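Local coordinates for protein NADH dehydrogenase, putative (Plasmodium falciparum, PDB 5JWC) that probably oxidises NADH and passes the electrons through its bound FAD to ubiquinone, as a type II NADH dehydrogenase of the malaria parasite, at residues D107-E111 with D112-N116; T402-Q405 with F406-L410. One frame throughout, in Å; residues are numbered along the deposited sequence.

From the N terminus the chain reaches contact 1 first, where strand 99-109 turns back into strand 114-118. The hairpin closes in the mixed sheet that carries the FAD, at the side of strand 124-128; the side chain of I115 lies about 8 Å from the flavin nucleotide. Nearly three hundred residues later the chain enters the helical insertion domain, and contact 2 closes the first turns of helix 403-416 there. Both contacts are local, within one unbroken run of residues, and they stand in series, neither nested nor crossing. Contact 1 ties two strands of the FAD-binding sheet, contact 2 starts a helix of the insertion, and about 28 Å separates their nearest atoms.

Contact 1 of 2, residues D107-E111 with D112-N116; sequences DVFYE and DKYIN
F109 and Y114 face each other as a hydrogen-bonded pair at the end of an antiparallel beta hairpin, strands 99-109 and 114-118, whose turn includes a G1 beta bulge: K113 and Y114 both lie opposite F109. The F109 side chain leaves with CG beside its own backbone N (chi1 -66°). Its CB sits over one face of the Y114 ring, 4.0 Å from the centroid, a CH-pi contact. Next, CG lies 3.7 Å from Y114 CZ, and CD2 reaches 3.4 Å from Y114 CE2. CD1 and CE1 have Y114 OH as their neighbour, CE2 leads on to the side chain of N116, and CZ lies 4.1 Å from Y114 OH. The ring planes, 17° apart, are offset so far that little of one covers the other; Y114 OH, not its ring, stands over the centre of the F109 ring. Y114 reaches this place because its CG sits between backbone N and carbonyl carbon (chi1 73°), while K126 and F128 also meet its ring. On the opposite face V108 and I115 form a non-hydrogen-bonded pair, their CG2 methyls touching; V108 also packs on F308, and I115 on L127. Beyond them D107 and N116 exchange two backbone bonds. F109 N donates to Y114 O at 3.0 Å, whereas the return bond from Y114 N to F109 O is weak at 3.5 Å.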
ATOM      1  N   ASP A 107      27.236   2.108  16.127  1.00 43.87           N
ATOM      2  CA  ASP A 107      28.373   1.697  16.945  1.00 43.16           C
ATOM      3  C   ASP A 107      27.957   1.313  18.338  1.00 44.22           C
ATOM      4  O   ASP A 107      27.037   1.903  18.913  1.00 46.66           O
ATOM      5  CB  ASP A 107      29.425   2.810  17.049  1.00 47.85           C
ATOM      6  CG  ASP A 107      30.166   3.027  15.758  1.00 51.21           C
ATOM      7  OD1 ASP A 107      31.124   2.269  15.497  1.00 58.79           O
ATOM      8  OD2 ASP A 107      29.793   3.954  15.007  1.00 60.73           O
ATOM      9  N   VAL A 108      28.649   0.326  18.888  1.00 39.39           N
ATOM     10  CA  VAL A 108      28.492  -0.010  20.288  1.00 38.84           C
ATOM     11  C   VAL A 108      29.809   0.269  21.017  1.00 42.02           C
ATOM     12  O   VAL A 108      30.878  -0.019  20.493  1.00 46.01           O
ATOM     13  CB  VAL A 108      28.080  -1.481  20.469  1.00 41.83           C
ATOM     14  CG1 VAL A 108      27.836  -1.776  21.937  1.00 35.93           C
ATOM     15  CG2 VAL A 108      26.822  -1.789  19.624  1.00 41.65           C
ATOM     16  N   PHE A 109      29.729   0.855  22.205  1.00 44.69           N
ATOM     17  CA  PHE A 109      30.919   1.121  23.023  1.00 50.16           C
ATOM     18  C   PHE A 109      30.756   0.396  24.330  1.00 42.50           C
ATOM     19  O   PHE A 109      30.234   0.950  25.289  1.00 48.74           O
ATOM     20  CB  PHE A 109      31.114   2.628  23.242  1.00 45.25           C
ATOM     21  CG  PHE A 109      31.431   3.367  21.980  1.00 51.30           C
ATOM     22  CD1 PHE A 109      32.745   3.594  21.605  1.00 49.72           C
ATOM     23  CD2 PHE A 109      30.412   3.787  21.135  1.00 47.39           C
ATOM     24  CE1 PHE A 109      33.033   4.249  20.421  1.00 52.04           C
ATOM     25  CE2 PHE A 109      30.694   4.440  19.959  1.00 48.43           C
ATOM     26  CZ  PHE A 109      32.006   4.670  19.595  1.00 52.79           C
ATOM     27  N   TYR A 110      31.181  -0.862  24.365  1.00 45.19           N
ATOM     28  CA  TYR A 110      30.837  -1.716  25.493  1.00 49.02           C
ATOM     29  C   TYR A 110      31.514  -1.315  26.803  1.00 48.61           C
ATOM     30  O   TYR A 110      30.990  -1.595  27.889  1.00 45.54           O
ATOM     31  CB  TYR A 110      31.146  -3.179  25.165  1.00 49.25           C
ATOM     32  CG  TYR A 110      32.601  -3.507  24.928  1.00 48.85           C
ATOM     33  CD1 TYR A 110      33.418  -3.951  25.965  1.00 51.78           C
ATOM     34  CD2 TYR A 110      33.145  -3.415  23.656  1.00 49.51           C
ATOM     35  CE1 TYR A 110      34.754  -4.276  25.735  1.00 54.87           C
ATOM     36  CE2 TYR A 110      34.470  -3.735  23.414  1.00 51.44           C
ATOM     37  CZ  TYR A 110      35.268  -4.164  24.454  1.00 56.24           C
ATOM     38  OH  TYR A 110      36.587  -4.476  24.199  1.00 67.41           O
ATOM     39  N   GLU A 111      32.670  -0.665  26.724  1.00 52.06           N
ATOM     40  CA  GLU A 111      33.344  -0.271  27.966  1.00 55.72           C
ATOM     41  C   GLU A 111      32.615   0.870  28.664  1.00 53.30           C
ATOM     42  O   GLU A 111      32.467   0.867  29.888  1.00 53.89           O
ATOM     43  CB  GLU A 111      34.800   0.102  27.705  1.00 58.55           C
ATOM     44  CG  GLU A 111      35.558  -1.014  27.019  1.00 60.09           C
ATOM     45  CD  GLU A 111      37.059  -0.807  26.984  1.00 70.02           C
ATOM     46  OE1 GLU A 111      37.506   0.360  26.929  1.00 75.79           O
ATOM     47  OE2 GLU A 111      37.789  -1.824  27.026  1.00 73.34           O
ATOM     48  N   ASP A 112      32.124   1.828  27.886  1.00 50.30           N
ATOM     49  CA  ASP A 112      31.403   2.954  28.467  1.00 49.49           C
ATOM     50  C   ASP A 112      29.877   2.788  28.486  1.00 54.16           C
ATOM     51  O   ASP A 112      29.168   3.702  28.912  1.00 46.70           O
ATOM     52  CB  ASP A 112      31.798   4.233  27.729  1.00 53.34           C
ATOM     53  CG  ASP A 112      33.279   4.566  27.905  1.00 60.13           C
ATOM     54  OD1 ASP A 112      33.767   4.492  29.056  1.00 57.48           O
ATOM     55  OD2 ASP A 112      33.954   4.889  26.901  1.00 62.15           O
ATOM     56  N   LYS A 113      29.387   1.629  28.032  1.00 53.06           N
ATOM     57  CA  LYS A 113      27.964   1.264  28.130  1.00 42.71           C
ATOM     58  C   LYS A 113      27.013   2.261  27.466  1.00 39.91           C
ATOM     59  O   LYS A 113      25.994   2.640  28.035  1.00 45.14           O
ATOM     60  CB  LYS A 113      27.602   1.078  29.603  1.00 41.80           C
ATOM     61  CG  LYS A 113      28.455  -0.024  30.245  1.00 51.22           C
ATOM     62  CD  LYS A 113      28.125  -0.311  31.701  1.00 51.40           C
ATOM     63  CE  LYS A 113      26.678  -0.144  32.039  1.00 51.83           C
ATOM     64  NZ  LYS A 113      26.504  -0.243  33.523  1.00 62.80           N
ATOM     65  N   TYR A 114      27.363   2.684  26.261  1.00 42.06           N
ATOM     66  CA  TYR A 114      26.457   3.455  25.426  1.00 44.71           C
ATOM     67  C   TYR A 114      26.576   3.042  23.965  1.00 43.63           C
ATOM     68  O   TYR A 114      27.515   2.339  23.575  1.00 46.84           O
ATOM     69  CB  TYR A 114      26.716   4.970  25.578  1.00 46.46           C
ATOM     70  CG  TYR A 114      27.978   5.467  24.919  1.00 43.71           C
ATOM     71  CD1 TYR A 114      29.171   5.568  25.636  1.00 50.29           C
ATOM     72  CD2 TYR A 114      27.980   5.863  23.591  1.00 46.00           C
ATOM     73  CE1 TYR A 114      30.337   6.031  25.025  1.00 50.19           C
ATOM     74  CE2 TYR A 114      29.133   6.324  22.975  1.00 47.30           C
ATOM     75  CZ  TYR A 114      30.306   6.409  23.696  1.00 53.07           C
ATOM     76  OH  TYR A 114      31.446   6.865  23.064  1.00 53.57           O
ATOM     77  N   ILE A 115      25.618   3.489  23.157  1.00 40.35           N
ATOM     78  CA  ILE A 115      25.641   3.254  21.720  1.00 39.88           C
ATOM     79  C   ILE A 115      25.536   4.576  20.968  1.00 39.42           C
ATOM     80  O   ILE A 115      24.977   5.539  21.481  1.00 43.50           O
ATOM     81  CB  ILE A 115      24.474   2.339  21.249  1.00 38.97           C
ATOM     82  CG1 ILE A 115      23.121   2.959  21.623  1.00 39.49           C
ATOM     83  CG2 ILE A 115      24.610   0.928  21.823  1.00 35.75           C
ATOM     84  CD1 ILE A 115      21.905   2.206  21.072  1.00 38.50           C
ATOM     85  N   ASN A 116      26.075   4.609  19.757  1.00 38.66           N
ATOM     86  CA  ASN A 116      25.793   5.678  18.810  1.00 40.99           C
ATOM     87  C   ASN A 116      24.783   5.245  17.753  1.00 46.66           C
ATOM     88  O   ASN A 116      24.930   4.178  17.143  1.00 45.30           O
ATOM     89  CB  ASN A 116      27.066   6.139  18.106  1.00 46.55           C
ATOM     90  CG  ASN A 116      27.924   7.033  18.975  1.00 46.84           C
ATOM     91  OD1 ASN A 116      27.457   7.583  19.973  1.00 48.33           O
ATOM     92  ND2 ASN A 116      29.185   7.189  18.594  1.00 48.65           N
TER

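Contact 2 of 2, residues T402-Q405 with F406-L410; sequences TPQQ and FHDYL
The backbone from T402 to Y409 winds as the first turns of helix 403-416, with four successive i to i+4 bonds: F406 N to T402 O, H407 N to P403 O, D408 N to Q404 O and Y409 N to Q405 O, all 2.8 to 3.0 Å long. Q404 carries the side-chain contact. Its CG lies anti to the backbone N (chi1 -179°), and a bend at chi2 (63°) swings the amide onward along the helix, toward D408 one turn ahead. There NE2 donates to D408 OD1 at 3.2 Å, with an N-H...O angle of only 139°. The oxygen lies close to the Q404 amide plane, but the donor comes in from above the D408 carboxylate plane. At the N-terminal end of the helix T402 and Q405 make a capping box. T402 is the N-cap residue: its OG1 accepts from Q405 N at 3.3 Å, and Q405 OE1 accepts from T402 N at 2.9 Å, the donor lying well above the plane of the side-chain carbonyl. Q404 NE2 is also 3.5 Å from H407 CD2; the Q404 and H407 side chains leave the helix alongside one another, and D408 OD1 lies in plane at the edge of the imidazole. H407 ND1 is bonded to T355 OG1, which would limit the ring's rotation, and H352 meets the ring at about a right angle. F406, Y409 and L410 are buried against neighbouring helices: F406 packs on helix 355-361 and has L410 CG over one ring face, Y409 and L410 pack on L372 of helix 369-374, and Y409 OH is hydrogen-bonded to N396 O and W391 NE1.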
ATOM      1  N   THR A 402      38.545 -44.602  30.237  1.00 41.54           N
ATOM      2  CA  THR A 402      39.490 -43.966  31.146  1.00 45.85           C
ATOM      3  C   THR A 402      39.164 -42.473  31.183  1.00 49.72           C
ATOM      4  O   THR A 402      38.468 -41.977  30.297  1.00 47.09           O
ATOM      5  CB  THR A 402      40.944 -44.161  30.713  1.00 41.78           C
ATOM      6  OG1 THR A 402      41.168 -43.445  29.497  1.00 45.17           O
ATOM      7  CG2 THR A 402      41.254 -45.641  30.510  1.00 45.60           C
ATOM      8  N   PRO A 403      39.627 -41.761  32.227  1.00 51.04           N
ATOM      9  CA  PRO A 403      39.405 -40.312  32.258  1.00 46.31           C
ATOM     10  C   PRO A 403      39.834 -39.581  30.981  1.00 47.13           C
ATOM     11  O   PRO A 403      39.058 -38.752  30.491  1.00 45.40           O
ATOM     12  CB  PRO A 403      40.243 -39.869  33.461  1.00 46.56           C
ATOM     13  CG  PRO A 403      40.102 -41.011  34.417  1.00 48.16           C
ATOM     14  CD  PRO A 403      40.086 -42.270  33.535  1.00 50.97           C
ATOM     15  N   GLN A 404      41.009 -39.886  30.439  1.00 43.15           N
ATOM     16  CA  GLN A 404      41.451 -39.255  29.196  1.00 46.40           C
ATOM     17  C   GLN A 404      40.505 -39.556  28.013  1.00 48.68           C
ATOM     18  O   GLN A 404      40.241 -38.691  27.172  1.00 43.87           O
ATOM     19  CB  GLN A 404      42.867 -39.710  28.844  1.00 47.91           C
ATOM     20  CG  GLN A 404      43.412 -39.089  27.574  1.00 51.89           C
ATOM     21  CD  GLN A 404      43.556 -37.580  27.680  1.00 56.84           C
ATOM     22  OE1 GLN A 404      44.175 -37.073  28.620  1.00 54.42           O
ATOM     23  NE2 GLN A 404      42.973 -36.854  26.722  1.00 52.70           N
ATOM     24  N   GLN A 405      40.007 -40.787  27.957  1.00 45.66           N
ATOM     25  CA  GLN A 405      39.093 -41.196  26.899  1.00 45.25           C
ATOM     26  C   GLN A 405      37.768 -40.455  27.055  1.00 45.55           C
ATOM     27  O   GLN A 405      37.140 -40.072  26.071  1.00 38.64           O
ATOM     28  CB  GLN A 405      38.864 -42.710  26.931  1.00 42.36           C
ATOM     29  CG  GLN A 405      40.089 -43.532  26.526  1.00 41.03           C
ATOM     30  CD  GLN A 405      39.892 -45.022  26.751  1.00 42.33           C
ATOM     31  OE1 GLN A 405      38.960 -45.455  27.446  1.00 42.23           O
ATOM     32  NE2 GLN A 405      40.760 -45.816  26.148  1.00 39.58           N
ATOM     33  N   PHE A 406      37.354 -40.273  28.305  1.00 44.64           N
ATOM     34  CA  PHE A 406      36.133 -39.546  28.614  1.00 44.35           C
ATOM     35  C   PHE A 406      36.268 -38.093  28.176  1.00 43.55           C
ATOM     36  O   PHE A 406      35.365 -37.526  27.561  1.00 40.18           O
ATOM     37  CB  PHE A 406      35.816 -39.632  30.105  1.00 40.68           C
ATOM     38  CG  PHE A 406      34.458 -39.116  30.455  1.00 44.88           C
ATOM     39  CD1 PHE A 406      33.322 -39.755  29.984  1.00 43.56           C
ATOM     40  CD2 PHE A 406      34.312 -37.983  31.238  1.00 40.22           C
ATOM     41  CE1 PHE A 406      32.064 -39.282  30.293  1.00 45.66           C
ATOM     42  CE2 PHE A 406      33.053 -37.508  31.554  1.00 40.59           C
ATOM     43  CZ  PHE A 406      31.929 -38.155  31.085  1.00 44.18           C
ATOM     44  N   HIS A 407      37.420 -37.512  28.493  1.00 43.52           N
ATOM     45  CA  HIS A 407      37.778 -36.178  28.049  1.00 42.84           C
ATOM     46  C   HIS A 407      37.623 -36.065  26.528  1.00 45.82           C
ATOM     47  O   HIS A 407      37.000 -35.128  26.020  1.00 41.71           O
ATOM     48  CB  HIS A 407      39.210 -35.861  28.485  1.00 40.88           C
ATOM     49  CG  HIS A 407      39.775 -34.615  27.879  1.00 44.29           C
ATOM     50  ND1 HIS A 407      39.679 -33.382  28.491  1.00 45.44           N
ATOM     51  CD2 HIS A 407      40.429 -34.407  26.712  1.00 44.41           C
ATOM     52  CE1 HIS A 407      40.267 -32.472  27.737  1.00 42.42           C
ATOM     53  NE2 HIS A 407      40.729 -33.065  26.649  1.00 48.26           N
ATOM     54  N   ASP A 408      38.181 -37.029  25.801  1.00 45.81           N
ATOM     55  CA  ASP A 408      38.095 -37.014  24.343  1.00 42.13           C
ATOM     56  C   ASP A 408      36.653 -37.146  23.846  1.00 38.04           C
ATOM     57  O   ASP A 408      36.283 -36.550  22.838  1.00 42.49           O
ATOM     58  CB  ASP A 408      38.949 -38.131  23.742  1.00 47.95           C
ATOM     59  CG  ASP A 408      40.436 -37.901  23.940  1.00 50.58           C
ATOM     60  OD1 ASP A 408      40.836 -36.770  24.296  1.00 56.37           O
ATOM     61  OD2 ASP A 408      41.204 -38.853  23.711  1.00 53.82           O
ATOM     62  N   TYR A 409      35.856 -37.935  24.552  1.00 35.12           N
ATOM     63  CA  TYR A 409      34.452 -38.121  24.230  1.00 36.96           C
ATOM     64  C   TYR A 409      33.685 -36.812  24.418  1.00 40.30           C
ATOM     65  O   TYR A 409      32.906 -36.417  23.556  1.00 36.56           O
ATOM     66  CB  TYR A 409      33.839 -39.211  25.100  1.00 35.24           C
ATOM     67  CG  TYR A 409      32.414 -39.584  24.725  1.00 39.96           C
ATOM     68  CD1 TYR A 409      32.120 -40.112  23.470  1.00 41.85           C
ATOM     69  CD2 TYR A 409      31.373 -39.451  25.637  1.00 40.54           C
ATOM     70  CE1 TYR A 409      30.819 -40.484  23.128  1.00 41.85           C
ATOM     71  CE2 TYR A 409      30.070 -39.814  25.306  1.00 36.13           C
ATOM     72  CZ  TYR A 409      29.796 -40.328  24.050  1.00 42.38           C
ATOM     73  OH  TYR A 409      28.494 -40.686  23.718  1.00 39.27           O
ATOM     74  N   LEU A 410      33.889 -36.166  25.566  1.00 36.39           N
ATOM     75  CA  LEU A 410      33.271 -34.872  25.838  1.00 39.39           C
ATOM     76  C   LEU A 410      33.663 -33.866  24.765  1.00 41.05           C
ATOM     77  O   LEU A 410      32.835 -33.084  24.297  1.00 37.24           O
ATOM     78  CB  LEU A 410      33.673 -34.341  27.210  1.00 36.33           C
ATOM     79  CG  LEU A 410      33.237 -35.152  28.425  1.00 39.96           C
ATOM     80  CD1 LEU A 410      33.777 -34.491  29.695  1.00 43.78           C
ATOM     81  CD2 LEU A 410      31.731 -35.333  28.492  1.00 37.23           C
TER